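Side-chain contacts in PrgA (Enterococcus faecalis, PDB 6Z9K), which provides surface exclusion that protects enterococcal cells against unwanted conjugation, and includes the metal-binding CAP domain described here: residues Lys21-Ala24 and Thr28-Ser31; Leu186-Leu189 and Gly193-Ala196; Arg88-Leu93 and Ser238-Gln243. All coordinates share one frame; numbering follows the deposited sequence.

Contact 1: Lys21-Ala24 and Thr28-Ser31; sequences KFSA and TKLS
Lys21 and Leu30 face each other with CA atoms 8.1 Å apart, and Ser23 and Lys29 repeat the spacing at 8.2 Å between theirs, so residues 21-24 and 28-31 run in opposite directions around a short helical reversal. No hydrogen bond spans the gap; the example shows how a tight turn can be closed by van der Waals contact. Leu30 is at the centre of it. Both of its methyls rest on Lys21: CD1 lies 4.0 Å from Lys21 CB and 3.8 Å from Lys21 O, while CD2 meets the CB and CD of the same lysine, the two side chains crossing at a slant. With CG anti to the carbonyl carbon (chi1 -53°) and the rest of the chain extended, Lys21 runs its methylenes along the leucine's methyls and carries NZ onward to a salt bridge with Glu34. Leu30 also packs on Ile35 and Leu38 of helix 32-45, so it bridges loop and helix. Farther along, Lys29 bends at chi2, chi3 and chi4 and curls its end over Ser23, whose OG lies 3.2 Å from Lys29 CE. That hydroxyl is engaged by Asp25 OD1 through a hydrogen bond, and Lys29 NZ forms a long, weak ion pair with the same carboxylate. A solvent-accessible lysine end thus lies against a serine already held by its neighbour. Phe22 and Ala24 point away from the 28-31 side, toward the body of the domain, where Phe22 meets Phe176 edge-to-face. The reversal ends at Ser31, whose N bonds to Glu34 OE1; together with the capping by its hydroxyl, this is consistent with a capping box at the start of helix 32-45, where the chain leaves helix 26-29.

Contact 2: Leu186-Leu189 and Gly193-Ala196; sequences LHSL and GKTA
A buried lysine ammonium gripping a main-chain oxygen in the last turn of a helix is the striking feature here: Lys194 NZ donates to Ser188 O over 2.8 Å. The approach is not along a lone pair. NZ stands above the carbonyl plane, 50° out of it, with a C=O...N angle of 124°, and the CE methylene follows at 3.5 Å from the same Ser188 O. Lys194 gets there by stretching out fully beyond CG, its aliphatic shaft lying against Leu96 and Arg88. Although the CB of Ser188 points away from the loop, chi1 of -179° swings OG back beside the carbonyl carbon, so that Ser188 OG comes within 3.1 Å of Lys194 NZ. This hydroxyl is hydrogen-bonded to Asn145 ND2. Carbonyls at a helix C-terminus carry partial negative charge, which may favour the protonated state of a buried lysine. Just beyond Lys194, Thr195 and Ala196 both pair with Tyr217 in a classic beta bulge that starts strand 196-202. The ammonium also bonds to Ser216 OG in strand 211-217, and so joins helix 184-189 to the three-stranded antiparallel sheet of the CAP domain, in its alpha-beta-alpha architecture, close to the magnesium ion bound at His185 and Leu146; the Ser188 side chain is about 8 Å from that ion.

Contact 3: Arg88-Leu93 and Ser238-Gln243; sequences RKKLGL and SKEELQ
Lys89, following Arg88 in the last turn of helix 70-90, reaches toward Glu241, but its extended chain stops with NZ 4.3 Å from Glu241 OE2, near enough that the opposite charges probably attract and too far for a salt bridge. Lys90, next in line, closes the distance. Its chain, also straight beyond CG, meets Glu240 at about a right angle, and NZ gives a salt bridge to Glu240 OE1 at 2.9 Å, approaching from above the carboxylate plane. The glutamate turns its head to meet it by bending at chi2 (83°). A water accepting from Lys239 N adds a weak, 3.5 Å link to Lys90 NZ. Glu241 is itself occupied in a capping box: Ser238 OG accepts from Glu241 N at 2.9 Å, and Ser238 N donates to Glu241 OE1 at 3.0 Å, securing the start of helix 239-245. Helix 70-90 has its own terminator. At Gly92, with positive phi, a Schellman motif forms, Gly92 N bonding to Lys89 O and Leu93 N to Arg88 O. Leu93 CB sits 3.8 Å above one face of the Arg88 guanidinium, displaced toward the rim.

From the N terminus, contact 1 closes first, a tiny loop around helix 26-29 that is complete before the others begin. Contact 3 joins the end of helix 70-90 to helix 239-245 near the C terminus, so the long stretch between holds the whole of contact 2, itself a short loop between helix 184-189 and strand 196-202. None of them cross. They do meet in space: Phe22 CE2 packs 3.8 Å from Leu91 CD1, joining contacts 1 and 3, and Ala24 O lies against His187 of contact 2. Between contacts 2 and 3, Arg88 NH1 probably hydrogen-bonds to Leu189 O, tying two helix ends together.

Contact 1: Lys21-Ala24 and Thr28-Ser31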
loop_
_atom_site.group_PDB
_atom_site.type_symbol
_atom_site.label_atom_id
_atom_site.label_comp_id
_atom_site.label_asym_id
_atom_site.label_seq_id
_atom_site.Cartn_x
_atom_site.Cartn_y
_atom_site.Cartn_z
ATOM N N LYS A 21 11.332 17.973 -7.007
ATOM C CA LYS A 21 11.701 17.208 -8.216
ATOM C C LYS A 21 11.155 15.799 -8.185
ATOM O O LYS A 21 11.434 15.044 -9.100
ATOM C CB LYS A 21 13.215 17.156 -8.438
ATOM C CG LYS A 21 13.852 18.521 -8.429
ATOM C CD LYS A 21 15.278 18.420 -8.860
ATOM C CE LYS A 21 16.033 19.665 -8.532
ATOM N NZ LYS A 21 17.463 19.578 -8.907
ATOM N N PHE A 22 10.210 15.498 -7.309
ATOM C CA PHE A 22 9.565 14.172 -7.328
ATOM C C PHE A 22 8.699 14.000 -8.571
ATOM O O PHE A 22 8.064 14.956 -9.021
ATOM C CB PHE A 22 8.755 13.952 -6.053
ATOM C CG PHE A 22 8.286 12.517 -5.903
ATOM C CD1 PHE A 22 9.196 11.487 -5.716
ATOM C CD2 PHE A 22 6.942 12.183 -5.947
ATOM C CE1 PHE A 22 8.772 10.175 -5.534
ATOM C CE2 PHE A 22 6.530 10.859 -5.846
ATOM C CZ PHE A 22 7.443 9.879 -5.591
ATOM N N SER A 23 8.714 12.791 -9.135
ATOM C CA SER A 23 7.848 12.380 -10.261
ATOM C C SER A 23 7.789 10.865 -10.265
ATOM O O SER A 23 8.589 10.252 -9.541
ATOM C CB SER A 23 8.360 12.888 -11.579
ATOM O OG SER A 23 9.557 12.220 -11.920
ATOM N N ALA A 24 6.835 10.311 -10.996
ATOM C CA ALA A 24 6.622 8.857 -11.041
ATOM C C ALA A 24 7.823 8.180 -11.724
ATOM O O ALA A 24 7.974 6.971 -11.539
ATOM C CB ALA A 24 5.324 8.576 -11.752
ATOM N N THR A 28 14.716 8.038 -13.937
ATOM C CA THR A 28 15.223 8.286 -15.301
ATOM C C THR A 28 15.203 9.768 -15.654
ATOM O O THR A 28 15.986 10.155 -16.528
ATOM C CB THR A 28 14.471 7.455 -16.331
ATOM O OG1 THR A 28 13.071 7.646 -16.186
ATOM C CG2 THR A 28 14.786 5.980 -16.225
ATOM N N LYS A 29 14.373 10.579 -14.999
ATOM C CA LYS A 29 14.335 12.011 -15.340
ATOM C C LYS A 29 15.510 12.748 -14.710
ATOM O O LYS A 29 15.899 13.771 -15.288
ATOM C CB LYS A 29 13.005 12.644 -14.934
ATOM C CG LYS A 29 11.827 12.070 -15.724
ATOM C CD LYS A 29 10.741 13.086 -16.070
ATOM C CE LYS A 29 9.981 13.534 -14.843
ATOM N NZ LYS A 29 8.572 13.879 -15.133
ATOM N N LEU A 30 15.973 12.353 -13.540
ATOM C CA LEU A 30 16.950 13.104 -12.739
ATOM C C LEU A 30 18.345 12.484 -12.902
ATOM O O LEU A 30 18.470 11.288 -13.247
ATOM C CB LEU A 30 16.540 13.136 -11.271
ATOM C CG LEU A 30 15.170 13.763 -10.952
ATOM C CD1 LEU A 30 14.941 13.733 -9.463
ATOM C CD2 LEU A 30 15.060 15.185 -11.515
ATOM N N SER A 31 19.361 13.309 -12.685
ATOM C CA SER A 31 20.780 12.882 -12.663
ATOM C C SER A 31 21.035 11.992 -11.443
ATOM O O SER A 31 20.248 12.027 -10.494
ATOM C CB SER A 31 21.691 14.080 -12.641
ATOM O OG SER A 31 21.731 14.733 -11.364
#

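Contact 2: Leu186-Leu189 and Gly193-Ala196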
loop_
_atom_site.group_PDB
_atom_site.type_symbol
_atom_site.label_atom_id
_atom_site.label_comp_id
_atom_site.label_asym_id
_atom_site.label_seq_id
_atom_site.Cartn_x
_atom_site.Cartn_y
_atom_site.Cartn_z
ATOM N N LEU A 186 8.129 1.835 -7.018
ATOM C CA LEU A 186 7.831 3.248 -7.385
ATOM C C LEU A 186 6.926 3.273 -8.627
ATOM O O LEU A 186 5.847 3.960 -8.616
ATOM C CB LEU A 186 9.122 4.023 -7.614
ATOM C CG LEU A 186 8.922 5.388 -8.265
ATOM C CD1 LEU A 186 8.330 6.356 -7.275
ATOM C CD2 LEU A 186 10.241 5.917 -8.806
ATOM N N HIS A 187 7.347 2.609 -9.714
ATOM C CA HIS A 187 6.613 2.646 -10.991
ATOM C C HIS A 187 5.236 2.020 -10.837
ATOM O O HIS A 187 4.247 2.536 -11.382
ATOM C CB HIS A 187 7.435 1.946 -12.082
ATOM C CG HIS A 187 8.745 2.616 -12.301
ATOM N ND1 HIS A 187 9.788 1.982 -12.945
ATOM C CD2 HIS A 187 9.202 3.822 -11.893
ATOM C CE1 HIS A 187 10.828 2.780 -12.956
ATOM N NE2 HIS A 187 10.500 3.935 -12.334
ATOM N N SER A 188 5.151 0.934 -10.071
ATOM C CA SER A 188 3.871 0.259 -9.910
ATOM C C SER A 188 2.864 1.081 -9.104
ATOM O O SER A 188 1.705 1.194 -9.500
ATOM C CB SER A 188 4.110 -1.093 -9.298
ATOM O OG SER A 188 2.872 -1.744 -9.173
ATOM N N LEU A 189 3.279 1.569 -7.942
ATOM C CA LEU A 189 2.385 2.340 -7.058
ATOM C C LEU A 189 1.903 3.606 -7.782
ATOM O O LEU A 189 0.791 4.082 -7.502
ATOM C CB LEU A 189 3.136 2.687 -5.773
ATOM C CG LEU A 189 3.452 1.561 -4.811
ATOM C CD1 LEU A 189 4.276 2.131 -3.674
ATOM C CD2 LEU A 189 2.181 0.933 -4.262
ATOM N N GLY A 193 -3.648 5.058 -14.646
ATOM C CA GLY A 193 -4.800 4.291 -15.113
ATOM C C GLY A 193 -5.254 3.270 -14.090
ATOM O O GLY A 193 -6.336 2.697 -14.267
ATOM N N LYS A 194 -4.523 3.076 -13.005
ATOM C CA LYS A 194 -5.048 2.232 -11.913
ATOM C C LYS A 194 -6.279 2.866 -11.284
ATOM O O LYS A 194 -6.410 4.106 -11.211
ATOM C CB LYS A 194 -3.961 1.931 -10.901
ATOM C CG LYS A 194 -2.970 0.894 -11.381
ATOM C CD LYS A 194 -1.981 0.538 -10.295
ATOM C CE LYS A 194 -1.057 -0.577 -10.703
ATOM N NZ LYS A 194 -0.118 -0.924 -9.616
ATOM N N THR A 195 -7.217 2.053 -10.884
ATOM C CA THR A 195 -8.492 2.553 -10.353
ATOM C C THR A 195 -8.858 1.888 -9.044
ATOM O O THR A 195 -9.857 2.332 -8.472
ATOM C CB THR A 195 -9.619 2.323 -11.371
ATOM O OG1 THR A 195 -9.831 0.937 -11.571
ATOM C CG2 THR A 195 -9.312 3.063 -12.651
ATOM N N ALA A 196 -8.111 0.873 -8.553
ATOM C CA ALA A 196 -8.584 0.123 -7.377
ATOM C C ALA A 196 -7.402 -0.403 -6.580
ATOM O O ALA A 196 -6.329 -0.658 -7.165
ATOM C CB ALA A 196 -9.475 -1.023 -7.808
#

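Contact 3: Arg88-Leu93 and Ser238-Gln243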
loop_
_atom_site.group_PDB
_atom_site.type_symbol
_atom_site.label_atom_id
_atom_site.label_comp_id
_atom_site.label_asym_id
_atom_site.label_seq_id
_atom_site.Cartn_x
_atom_site.Cartn_y
_atom_site.Cartn_z
ATOM N N ARG A 88 -0.732 10.371 -5.468
ATOM C CA ARG A 88 -1.176 10.227 -6.879
ATOM C C ARG A 88 -1.889 11.508 -7.329
ATOM O O ARG A 88 -1.614 11.978 -8.474
ATOM C CB ARG A 88 -2.066 8.997 -7.010
ATOM C CG ARG A 88 -1.257 7.715 -6.940
ATOM C CD ARG A 88 -2.094 6.471 -7.102
ATOM N NE ARG A 88 -2.726 6.342 -8.413
ATOM C CZ ARG A 88 -2.228 5.727 -9.470
ATOM N NH1 ARG A 88 -1.113 5.012 -9.409
ATOM N NH2 ARG A 88 -2.877 5.810 -10.612
ATOM N N LYS A 89 -2.735 12.098 -6.482
ATOM C CA LYS A 89 -3.476 13.316 -6.839
ATOM C C LYS A 89 -2.452 14.452 -7.052
ATOM O O LYS A 89 -2.596 15.238 -8.046
ATOM C CB LYS A 89 -4.488 13.690 -5.756
ATOM C CG LYS A 89 -5.340 14.899 -6.136
ATOM C CD LYS A 89 -6.451 15.111 -5.171
ATOM C CE LYS A 89 -7.464 16.098 -5.709
ATOM N NZ LYS A 89 -8.432 16.481 -4.647
ATOM N N LYS A 90 -1.416 14.537 -6.240
ATOM C CA LYS A 90 -0.439 15.652 -6.424
ATOM C C LYS A 90 0.238 15.499 -7.784
ATOM O O LYS A 90 0.573 16.532 -8.387
ATOM C CB LYS A 90 0.582 15.672 -5.297
ATOM C CG LYS A 90 -0.031 16.179 -3.996
ATOM C CD LYS A 90 0.878 16.071 -2.813
ATOM C CE LYS A 90 0.281 16.703 -1.560
ATOM N NZ LYS A 90 1.223 16.542 -0.417
ATOM N N LEU A 91 0.394 14.265 -8.259
ATOM C CA LEU A 91 1.097 13.977 -9.536
ATOM C C LEU A 91 0.100 13.902 -10.700
ATOM O O LEU A 91 0.535 13.643 -11.831
ATOM C CB LEU A 91 1.938 12.697 -9.414
ATOM C CG LEU A 91 3.136 12.732 -8.480
ATOM C CD1 LEU A 91 3.871 11.410 -8.467
ATOM C CD2 LEU A 91 4.097 13.857 -8.815
ATOM N N GLY A 92 -1.166 14.227 -10.490
ATOM C CA GLY A 92 -2.217 14.241 -11.517
ATOM C C GLY A 92 -2.481 12.873 -12.105
ATOM O O GLY A 92 -2.767 12.774 -13.319
ATOM N N LEU A 93 -2.354 11.830 -11.283
ATOM C CA LEU A 93 -2.631 10.415 -11.645
ATOM C C LEU A 93 -4.029 9.988 -11.200
ATOM O O LEU A 93 -4.596 10.574 -10.244
ATOM C CB LEU A 93 -1.584 9.557 -10.948
ATOM C CG LEU A 93 -0.147 9.740 -11.399
ATOM C CD1 LEU A 93 0.800 9.089 -10.440
ATOM C CD2 LEU A 93 0.024 9.171 -12.768
ATOM N N SER A 238 -5.459 17.016 2.096
ATOM C CA SER A 238 -3.988 17.124 2.039
ATOM C C SER A 238 -3.532 18.063 3.156
ATOM O O SER A 238 -4.343 18.877 3.610
ATOM C CB SER A 238 -3.465 17.577 0.698
ATOM O OG SER A 238 -3.639 18.981 0.508
ATOM N N LYS A 239 -2.285 17.927 3.595
ATOM C CA LYS A 239 -1.710 18.872 4.583
ATOM C C LYS A 239 -1.770 20.290 4.031
ATOM O O LYS A 239 -2.095 21.238 4.797
ATOM C CB LYS A 239 -0.268 18.488 4.878
ATOM C CG LYS A 239 -0.134 17.431 5.949
ATOM C CD LYS A 239 1.201 17.547 6.675
ATOM C CE LYS A 239 2.185 16.573 6.109
ATOM N NZ LYS A 239 3.351 16.486 6.995
ATOM N N GLU A 240 -1.480 20.427 2.746
ATOM C CA GLU A 240 -1.428 21.732 2.042
ATOM C C GLU A 240 -2.819 22.380 2.015
ATOM O O GLU A 240 -2.905 23.607 2.333
ATOM C CB GLU A 240 -0.794 21.532 0.657
ATOM C CG GLU A 240 0.683 21.180 0.713
ATOM C CD GLU A 240 1.019 19.703 0.942
ATOM O OE1 GLU A 240 0.112 18.875 0.881
ATOM O OE2 GLU A 240 2.198 19.389 1.222
ATOM N N GLU A 241 -3.874 21.604 1.726
ATOM C CA GLU A 241 -5.293 22.051 1.835
ATOM C C GLU A 241 -5.583 22.514 3.267
ATOM O O GLU A 241 -6.161 23.603 3.402
ATOM C CB GLU A 241 -6.284 20.954 1.443
ATOM C CG GLU A 241 -6.450 20.797 -0.068
ATOM C CD GLU A 241 -6.782 19.390 -0.557
ATOM O OE1 GLU A 241 -7.223 18.543 0.285
ATOM O OE2 GLU A 241 -6.582 19.128 -1.784
ATOM N N LEU A 242 -5.194 21.739 4.282
ATOM C CA LEU A 242 -5.462 22.040 5.714
ATOM C C LEU A 242 -4.727 23.309 6.143
ATOM O O LEU A 242 -5.355 24.134 6.819
ATOM C CB LEU A 242 -5.010 20.887 6.610
ATOM C CG LEU A 242 -5.933 19.672 6.658
ATOM C CD1 LEU A 242 -5.561 18.791 7.851
ATOM C CD2 LEU A 242 -7.404 20.082 6.718
ATOM N N GLN A 243 -3.436 23.419 5.814
ATOM C CA GLN A 243 -2.623 24.637 6.074
ATOM C C GLN A 243 -3.279 25.819 5.344
ATOM O O GLN A 243 -3.427 26.852 5.995
ATOM C CB GLN A 243 -1.154 24.397 5.700
ATOM C CG GLN A 243 -0.444 23.433 6.650
ATOM C CD GLN A 243 0.724 22.647 6.082
ATOM O OE1 GLN A 243 1.001 22.629 4.877
ATOM N NE2 GLN A 243 1.440 21.964 6.964
HETATM O O HOH W 1 -0.742 15.639 2.308
#